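Local atomic coordinates of hypothetical protein TM1631 (Thermotoga maritima, PDB entry 1VPQ), a protein that is of unknown function but belongs to the DUF72 family, whose members are grouped with the TIM-barrel proteins. Residues R145-F156 with H173-E182; F133-E142 with W161-F169. All coordinates share one frame; numbering follows the deposited sequence.

Contact 1 (R145-F156 with H173-E182); sequences RESYPYELAVEF and HGITFVVVDE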
# COMPACT_ATOMS: atom_id res chain seq x y z
N ARG A 145 -16.65 6.12 1.35
CA ARG A 145 -17.10 5.31 0.23
C ARG A 145 -17.90 6.17 -0.76
O ARG A 145 -17.59 6.21 -1.96
CB ARG A 145 -17.94 4.13 0.73
CG ARG A 145 -18.71 3.38 -0.35
CD ARG A 145 -17.80 2.46 -1.15
NE ARG A 145 -17.02 3.15 -2.17
CZ ARG A 145 -16.09 2.56 -2.92
NH1 ARG A 145 -15.83 1.26 -2.77
NH2 ARG A 145 -15.43 3.25 -3.83
N GLU A 146 -18.91 6.86 -0.27
CA GLU A 146 -19.73 7.71 -1.15
C GLU A 146 -19.02 8.97 -1.70
O GLU A 146 -19.49 9.54 -2.69
CB GLU A 146 -21.07 8.05 -0.49
CG GLU A 146 -21.01 8.84 0.81
CD GLU A 146 -22.33 8.77 1.59
OE1 GLU A 146 -23.01 7.72 1.54
OE2 GLU A 146 -22.69 9.77 2.25
N SER A 147 -17.90 9.38 -1.11
CA SER A 147 -17.10 10.49 -1.65
C SER A 147 -16.21 10.10 -2.83
O SER A 147 -15.75 10.97 -3.57
CB SER A 147 -16.21 11.09 -0.55
OG SER A 147 -15.06 10.30 -0.31
N TYR A 148 -15.95 8.81 -3.00
CA TYR A 148 -14.97 8.32 -3.97
C TYR A 148 -15.48 7.08 -4.71
O TYR A 148 -15.52 6.01 -4.12
CB TYR A 148 -13.67 7.96 -3.24
CG TYR A 148 -12.52 7.69 -4.19
CD1 TYR A 148 -11.92 8.72 -4.91
CD2 TYR A 148 -12.03 6.40 -4.37
CE1 TYR A 148 -10.87 8.47 -5.77
CE2 TYR A 148 -10.98 6.14 -5.23
CZ TYR A 148 -10.41 7.19 -5.92
OH TYR A 148 -9.37 6.93 -6.78
N PRO A 149 -15.85 7.23 -6.00
CA PRO A 149 -16.48 6.14 -6.77
C PRO A 149 -15.54 5.16 -7.51
O PRO A 149 -16.01 4.42 -8.37
CB PRO A 149 -17.31 6.90 -7.80
CG PRO A 149 -16.45 8.07 -8.12
CD PRO A 149 -15.73 8.44 -6.82
N TYR A 150 -14.25 5.16 -7.19
CA TYR A 150 -13.31 4.29 -7.89
C TYR A 150 -12.74 3.25 -6.95
O TYR A 150 -13.05 3.25 -5.76
CB TYR A 150 -12.20 5.12 -8.53
CG TYR A 150 -12.74 6.17 -9.46
CD1 TYR A 150 -13.50 5.82 -10.56
CD2 TYR A 150 -12.52 7.52 -9.21
CE1 TYR A 150 -14.02 6.77 -11.41
CE2 TYR A 150 -13.03 8.49 -10.07
CZ TYR A 150 -13.78 8.10 -11.16
OH TYR A 150 -14.30 9.05 -12.01
N GLU A 151 -11.93 2.35 -7.48
CA GLU A 151 -11.41 1.23 -6.71
C GLU A 151 -10.75 1.70 -5.41
O GLU A 151 -9.77 2.44 -5.44
CB GLU A 151 -10.43 0.39 -7.54
CG GLU A 151 -11.09 -0.53 -8.57
CD GLU A 151 -11.77 -1.75 -7.96
OE1 GLU A 151 -11.69 -1.93 -6.73
OE2 GLU A 151 -12.39 -2.53 -8.72
N LEU A 152 -11.32 1.26 -4.28
CA LEU A 152 -10.88 1.63 -2.94
C LEU A 152 -10.50 0.41 -2.10
O LEU A 152 -11.14 -0.64 -2.17
CB LEU A 152 -11.99 2.41 -2.23
CG LEU A 152 -11.62 3.09 -0.91
CD1 LEU A 152 -10.60 4.20 -1.12
CD2 LEU A 152 -12.85 3.64 -0.22
N ALA A 153 -9.43 0.57 -1.31
CA ALA A 153 -8.97 -0.42 -0.34
C ALA A 153 -8.68 0.23 1.00
O ALA A 153 -8.20 1.38 1.05
CB ALA A 153 -7.73 -1.16 -0.84
N VAL A 154 -8.98 -0.50 2.07
CA VAL A 154 -8.80 0.01 3.44
C VAL A 154 -7.95 -0.93 4.31
O VAL A 154 -8.14 -2.15 4.30
CB VAL A 154 -10.18 0.31 4.13
CG1 VAL A 154 -10.00 0.55 5.64
CG2 VAL A 154 -10.87 1.52 3.49
N GLU A 155 -7.04 -0.31 5.07
CA GLU A 155 -6.19 -0.97 6.05
C GLU A 155 -6.40 -0.35 7.45
O GLU A 155 -6.35 0.87 7.61
CB GLU A 155 -4.72 -0.77 5.66
CG GLU A 155 -3.73 -1.55 6.52
CD GLU A 155 -2.28 -1.11 6.31
OE1 GLU A 155 -1.92 -0.76 5.18
OE2 GLU A 155 -1.50 -1.11 7.29
N PHE A 156 -6.57 -1.22 8.45
CA PHE A 156 -6.65 -0.81 9.85
C PHE A 156 -5.38 -1.18 10.62
O PHE A 156 -4.73 -2.18 10.31
CB PHE A 156 -7.83 -1.48 10.54
CG PHE A 156 -9.09 -1.48 9.74
CD1 PHE A 156 -9.89 -0.34 9.70
CD2 PHE A 156 -9.48 -2.61 9.04
CE1 PHE A 156 -11.08 -0.34 8.95
CE2 PHE A 156 -10.66 -2.62 8.29
CZ PHE A 156 -11.46 -1.48 8.25
N HIS A 173 -20.08 -2.66 0.84
CA HIS A 173 -19.71 -1.41 0.19
C HIS A 173 -18.61 -1.53 -0.86
O HIS A 173 -18.15 -0.52 -1.37
CB HIS A 173 -19.35 -0.39 1.27
CG HIS A 173 -20.48 -0.10 2.20
ND1 HIS A 173 -20.73 -0.86 3.32
CD2 HIS A 173 -21.47 0.82 2.14
CE1 HIS A 173 -21.81 -0.40 3.92
NE2 HIS A 173 -22.28 0.62 3.23
N GLY A 174 -18.22 -2.76 -1.18
CA GLY A 174 -17.21 -3.03 -2.22
C GLY A 174 -15.86 -2.39 -1.96
O GLY A 174 -15.21 -1.86 -2.88
N ILE A 175 -15.42 -2.42 -0.71
CA ILE A 175 -14.09 -1.94 -0.33
C ILE A 175 -13.15 -3.13 -0.19
O ILE A 175 -13.45 -4.08 0.53
CB ILE A 175 -14.12 -1.14 0.97
CG1 ILE A 175 -15.03 0.08 0.82
CG2 ILE A 175 -12.70 -0.70 1.35
CD1 ILE A 175 -15.45 0.73 2.13
N THR A 176 -12.03 -3.07 -0.89
CA THR A 176 -11.03 -4.12 -0.86
C THR A 176 -10.28 -4.09 0.48
O THR A 176 -9.82 -3.04 0.95
CB THR A 176 -10.06 -3.99 -2.06
OG1 THR A 176 -10.77 -4.21 -3.28
CG2 THR A 176 -8.89 -4.97 -1.95
N PHE A 177 -10.19 -5.26 1.11
CA PHE A 177 -9.53 -5.42 2.40
C PHE A 177 -8.01 -5.54 2.24
O PHE A 177 -7.52 -6.39 1.48
CB PHE A 177 -10.08 -6.65 3.13
CG PHE A 177 -9.37 -6.96 4.40
CD1 PHE A 177 -9.51 -6.12 5.51
CD2 PHE A 177 -8.53 -8.06 4.50
CE1 PHE A 177 -8.84 -6.39 6.68
CE2 PHE A 177 -7.86 -8.33 5.67
CZ PHE A 177 -8.01 -7.49 6.76
N VAL A 178 -7.27 -4.69 2.95
CA VAL A 178 -5.81 -4.76 2.96
C VAL A 178 -5.33 -5.81 3.95
O VAL A 178 -5.44 -5.64 5.16
CB VAL A 178 -5.18 -3.41 3.31
CG1 VAL A 178 -3.66 -3.53 3.41
CG2 VAL A 178 -5.55 -2.39 2.24
N VAL A 179 -4.81 -6.91 3.42
CA VAL A 179 -4.24 -7.97 4.26
C VAL A 179 -2.85 -7.52 4.69
O VAL A 179 -1.98 -7.29 3.86
CB VAL A 179 -4.12 -9.31 3.51
CG1 VAL A 179 -3.50 -10.38 4.42
CG2 VAL A 179 -5.48 -9.77 2.97
N VAL A 180 -2.66 -7.39 6.00
CA VAL A 180 -1.45 -6.78 6.53
C VAL A 180 -0.60 -7.77 7.32
O VAL A 180 -1.12 -8.55 8.12
CB VAL A 180 -1.76 -5.62 7.49
CG1 VAL A 180 -0.48 -4.94 7.97
CG2 VAL A 180 -2.64 -4.61 6.84
N ASP A 181 0.71 -7.72 7.08
CA ASP A 181 1.67 -8.30 8.02
C ASP A 181 2.43 -7.17 8.72
O ASP A 181 3.12 -6.37 8.09
CB ASP A 181 2.63 -9.28 7.36
CG ASP A 181 3.34 -10.15 8.39
OD1 ASP A 181 2.68 -11.06 8.95
OD2 ASP A 181 4.53 -9.89 8.67
N GLU A 182 2.28 -7.16 10.04
CA GLU A 182 2.77 -6.14 10.95
C GLU A 182 3.44 -6.84 12.11
O GLU A 182 3.31 -8.06 12.24
CB GLU A 182 1.57 -5.38 11.53
CG GLU A 182 1.27 -4.05 10.90
CD GLU A 182 -0.07 -3.51 11.34
OE1 GLU A 182 -0.45 -3.69 12.51
OE2 GLU A 182 -0.76 -2.90 10.51
O HOH W 1 -6.48 -4.28 7.36
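Strands 152-155 and 176-181 run side by side in parallel, their axes 4.7 Å apart at closest and turned by 41°, the twist expected of neighbouring barrel strands. Three backbone bonds fix the register: Thr-176 N to Leu-152 O (2.9 Å), Val-154 N to Thr-176 O (2.9 Å) and Val-178 N to Val-154 O (3.0 Å). Beyond the last of them a water takes over, accepting from Phe-156 N and donating to Val-178 O.

Ahead of the strands, Arg-145 bridges the two segments. Bends at chi2 (77°) and chi3 (-80°) fold its chain back along His-173, so that NH1 donates to His-173 O at 3.2 Å while NH2 donates to both Tyr-148 O and Tyr-150 O, two acceptors lying in the guanidinium plane. An alanine here is likely to leave these three carbonyls without the guanidinium that serves them all and the 148-150 turn less firmly tied to the end of helix 164-173.

Methyl groups meet where Val-154 CG2 touches Ile-175 CG2 at 3.6 Å. The extended chain of Glu-155 passes Val-178, with Glu-155 CB 3.6 Å from Val-178 CB. The Glu-155 oxygen OE2 comes within 3.8 Å of Glu-182 OE2, a pairing of like charges probably eased by Arg-203, which forms a salt bridge with OE1, and by His-205, bonded to OE2; a sulfate ion, probably from the crystallisation liquor, lies nearby.

Within the beta-alpha-beta unit of strand 152-155, helix 164-173 and strand 176-181, the pair lies mid-sheet: strand 120-126 bonds to the far edge of 152-155, and strand 199-204 follows 176-181.

Contact 2 (F133-E142 with W161-F169); sequences FSRKNVEYLE and WDREETYEF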
# COMPACT_ATOMS: atom_id res chain seq x y z
N PHE A 133 -12.54 0.80 16.13
CA PHE A 133 -13.87 0.35 15.76
C PHE A 133 -14.91 1.03 16.65
O PHE A 133 -14.91 0.86 17.88
CB PHE A 133 -14.00 -1.17 15.89
CG PHE A 133 -15.36 -1.68 15.50
CD1 PHE A 133 -16.41 -1.66 16.40
CD2 PHE A 133 -15.59 -2.15 14.22
CE1 PHE A 133 -17.66 -2.11 16.04
CE2 PHE A 133 -16.84 -2.60 13.86
CZ PHE A 133 -17.88 -2.59 14.77
N SER A 134 -15.79 1.80 16.02
CA SER A 134 -16.92 2.44 16.70
C SER A 134 -18.00 2.68 15.66
O SER A 134 -17.73 2.60 14.46
CB SER A 134 -16.52 3.76 17.36
OG SER A 134 -16.23 4.76 16.39
N ARG A 135 -19.20 2.97 16.11
CA ARG A 135 -20.31 3.22 15.20
C ARG A 135 -20.04 4.48 14.38
O ARG A 135 -20.33 4.50 13.19
CB ARG A 135 -21.63 3.35 15.96
CG ARG A 135 -22.87 3.23 15.08
CD ARG A 135 -24.10 3.95 15.67
NE ARG A 135 -23.90 5.40 15.85
CZ ARG A 135 -23.88 6.31 14.87
NH1 ARG A 135 -24.04 5.96 13.59
NH2 ARG A 135 -23.70 7.60 15.17
N LYS A 136 -19.48 5.50 15.01
CA LYS A 136 -19.18 6.77 14.32
C LYS A 136 -18.06 6.65 13.25
O LYS A 136 -18.12 7.29 12.19
CB LYS A 136 -18.83 7.87 15.33
N ASN A 137 -17.05 5.83 13.54
CA ASN A 137 -15.96 5.57 12.61
C ASN A 137 -16.36 4.70 11.43
O ASN A 137 -15.82 4.85 10.33
CB ASN A 137 -14.77 4.96 13.34
CG ASN A 137 -13.98 5.99 14.12
OD1 ASN A 137 -14.14 7.19 13.92
ND2 ASN A 137 -13.12 5.52 15.01
N VAL A 138 -17.30 3.78 11.65
CA VAL A 138 -17.91 3.03 10.54
C VAL A 138 -18.75 3.97 9.69
O VAL A 138 -18.72 3.90 8.46
CB VAL A 138 -18.79 1.87 11.04
CG1 VAL A 138 -19.55 1.23 9.86
CG2 VAL A 138 -17.96 0.83 11.75
N GLU A 139 -19.51 4.85 10.35
CA GLU A 139 -20.25 5.89 9.64
C GLU A 139 -19.28 6.69 8.78
O GLU A 139 -19.58 7.01 7.63
CB GLU A 139 -21.01 6.80 10.61
CG GLU A 139 -21.95 7.77 9.91
CD GLU A 139 -22.83 8.57 10.86
OE1 GLU A 139 -22.60 8.53 12.10
OE2 GLU A 139 -23.76 9.26 10.37
N TYR A 140 -18.11 7.01 9.34
CA TYR A 140 -17.09 7.75 8.59
C TYR A 140 -16.64 7.00 7.34
O TYR A 140 -16.44 7.60 6.29
CB TYR A 140 -15.88 8.09 9.48
CG TYR A 140 -14.84 8.88 8.74
CD1 TYR A 140 -14.93 10.26 8.65
CD2 TYR A 140 -13.79 8.25 8.09
CE1 TYR A 140 -13.99 11.00 7.94
CE2 TYR A 140 -12.84 8.97 7.38
CZ TYR A 140 -12.94 10.35 7.31
OH TYR A 140 -12.01 11.10 6.61
N LEU A 141 -16.47 5.68 7.46
CA LEU A 141 -16.09 4.86 6.31
C LEU A 141 -17.18 4.88 5.22
O LEU A 141 -16.87 4.84 4.03
CB LEU A 141 -15.78 3.41 6.75
CG LEU A 141 -14.49 3.14 7.56
CD1 LEU A 141 -14.39 1.68 7.94
CD2 LEU A 141 -13.23 3.58 6.84
N GLU A 142 -18.44 4.95 5.63
CA GLU A 142 -19.54 5.14 4.68
C GLU A 142 -19.45 6.50 3.96
O GLU A 142 -19.76 6.60 2.78
CB GLU A 142 -20.89 4.97 5.38
CG GLU A 142 -22.11 5.45 4.59
CD GLU A 142 -22.32 4.71 3.29
OE1 GLU A 142 -21.53 3.81 2.97
OE2 GLU A 142 -23.29 5.04 2.58
N TRP A 161 -10.77 -3.65 15.20
CA TRP A 161 -11.39 -3.80 13.89
C TRP A 161 -11.51 -5.24 13.39
O TRP A 161 -12.25 -5.50 12.44
CB TRP A 161 -10.62 -2.97 12.86
CG TRP A 161 -10.83 -1.49 12.96
CD1 TRP A 161 -9.97 -0.57 13.50
CD2 TRP A 161 -11.97 -0.74 12.51
NE1 TRP A 161 -10.50 0.68 13.41
CE2 TRP A 161 -11.73 0.61 12.81
CE3 TRP A 161 -13.17 -1.10 11.88
CZ2 TRP A 161 -12.65 1.61 12.51
CZ3 TRP A 161 -14.08 -0.09 11.58
CH2 TRP A 161 -13.81 1.25 11.90
N ASP A 162 -10.77 -6.18 13.98
CA ASP A 162 -10.79 -7.58 13.49
C ASP A 162 -12.00 -8.36 14.00
O ASP A 162 -11.87 -9.28 14.82
CB ASP A 162 -9.49 -8.33 13.83
CG ASP A 162 -9.51 -9.79 13.36
OD1 ASP A 162 -9.94 -10.02 12.21
OD2 ASP A 162 -9.13 -10.70 14.12
N ARG A 163 -13.17 -7.99 13.49
CA ARG A 163 -14.43 -8.59 13.91
C ARG A 163 -15.35 -8.71 12.70
O ARG A 163 -15.15 -8.04 11.70
CB ARG A 163 -15.09 -7.74 15.02
CG ARG A 163 -15.25 -6.27 14.68
CD ARG A 163 -15.77 -5.46 15.87
NE ARG A 163 -17.09 -5.89 16.30
CZ ARG A 163 -17.70 -5.49 17.42
NH1 ARG A 163 -17.12 -4.63 18.25
NH2 ARG A 163 -18.91 -5.95 17.71
N GLU A 164 -16.35 -9.58 12.78
CA GLU A 164 -17.13 -9.94 11.60
C GLU A 164 -17.82 -8.74 10.96
O GLU A 164 -17.85 -8.61 9.74
CB GLU A 164 -18.16 -11.02 11.92
CG GLU A 164 -18.81 -11.65 10.68
CD GLU A 164 -17.80 -12.08 9.60
OE1 GLU A 164 -16.73 -12.64 9.94
OE2 GLU A 164 -18.09 -11.84 8.40
N GLU A 165 -18.37 -7.87 11.79
CA GLU A 165 -19.08 -6.68 11.33
C GLU A 165 -18.24 -5.86 10.35
O GLU A 165 -18.78 -5.27 9.41
CB GLU A 165 -19.48 -5.81 12.54
CG GLU A 165 -20.67 -6.35 13.36
CD GLU A 165 -20.27 -7.11 14.63
OE1 GLU A 165 -19.25 -7.84 14.64
OE2 GLU A 165 -21.01 -6.97 15.62
N THR A 166 -16.93 -5.82 10.58
CA THR A 166 -16.02 -5.04 9.74
C THR A 166 -15.93 -5.59 8.31
O THR A 166 -15.94 -4.83 7.36
CB THR A 166 -14.61 -4.96 10.34
OG1 THR A 166 -14.68 -4.28 11.61
CG2 THR A 166 -13.67 -4.21 9.43
N TYR A 167 -15.85 -6.91 8.19
CA TYR A 167 -15.76 -7.56 6.88
C TYR A 167 -17.10 -7.52 6.14
O TYR A 167 -17.13 -7.38 4.93
CB TYR A 167 -15.27 -9.00 7.03
CG TYR A 167 -13.91 -9.04 7.62
CD1 TYR A 167 -12.78 -8.90 6.82
CD2 TYR A 167 -13.73 -9.14 9.00
CE1 TYR A 167 -11.51 -8.89 7.36
CE2 TYR A 167 -12.46 -9.12 9.55
CZ TYR A 167 -11.35 -9.00 8.73
OH TYR A 167 -10.09 -9.00 9.27
N GLU A 168 -18.19 -7.66 6.88
CA GLU A 168 -19.54 -7.49 6.33
C GLU A 168 -19.73 -6.08 5.79
O GLU A 168 -20.30 -5.88 4.72
CB GLU A 168 -20.60 -7.80 7.39
CG GLU A 168 -20.64 -9.29 7.77
CD GLU A 168 -21.79 -9.66 8.70
OE1 GLU A 168 -22.19 -8.82 9.54
OE2 GLU A 168 -22.29 -10.82 8.61
N PHE A 169 -19.24 -5.08 6.53
CA PHE A 169 -19.31 -3.70 6.06
C PHE A 169 -18.55 -3.52 4.75
O PHE A 169 -19.08 -2.97 3.78
CB PHE A 169 -18.80 -2.71 7.12
CG PHE A 169 -18.74 -1.30 6.62
CD1 PHE A 169 -19.89 -0.50 6.59
CD2 PHE A 169 -17.56 -0.78 6.11
CE1 PHE A 169 -19.83 0.80 6.10
CE2 PHE A 169 -17.51 0.51 5.62
CZ PHE A 169 -18.64 1.30 5.61
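Two neighbouring helices on the outside of the barrel, 135-147 and 164-173, meet here through the loops that lead into them and through one shared aromatic patch. The axes of 135-142 and 164-169 run nearly parallel, at 16°, but stay 11.9 Å apart, so large side chains must span the distance.

Phe-133 has the largest share of the contact. Its CA sits over the face of the six-membered ring of Trp-161, 3.7 Å from the centroid, and its own ring turns an edge to that face in an offset edge-to-face pair with planes at 74°. With CG anti to the backbone N (chi1 -179°), the phenyl ring reaches past the indole to Arg-163, whose CD stands over the ring centre at 3.5 Å. The guanidinium continues across the same ring, the planes nearly parallel, as an off-centre cation-pi stack with CZ 4.2 Å from the centroid. A salt bridge from Arg-163 NH2 to Glu-165 OE2 (3.1 Å) helps hold that group in place.

Nearer the helix bodies, Val-138 divides its methyls: CG1 lies over the face of Phe-169, offset toward the rim and 3.7 Å from CD1, while CG2 approaches Trp-161 CZ3. Leu-141 likewise serves both rings, CB meeting Phe-169 CE2 at 3.6 Å and CD1 reaching Trp-161 CH2. Trp-161 is further fixed by NE1, bonded to Phe-131 O.

Ser-134 caps helix 135-147, OG accepting from Asn-137 N at 3.2 Å. Side-by-side packing of successive, nearly parallel helices around a parallel sheet is typical of the TIM-barrel fold, to whose clan this family belongs.

Overall arrangement
Contact 1 is the deeper of the two, its centre about 11 Å from the centre of the chain and most of its residues buried; contact 2, about 20 Å out, is only partly buried. Both draw on helix 135-147, and helix 164-173 connects the strands paired in contact 1. Their chemistry follows their depth: backbone hydrogen bonds and small aliphatic side chains join the strands, with a guanidinium-carbonyl bond before and charges at their C-terminal ends, whereas no hydrogen bond crosses between the helix segments, which rely on rings, methyls and a stacked guanidinium. The contact centres are about 12 Å apart, and the layers touch directly, as where Phe-156 CD1 lies 3.5 Å from Trp-161 CD2.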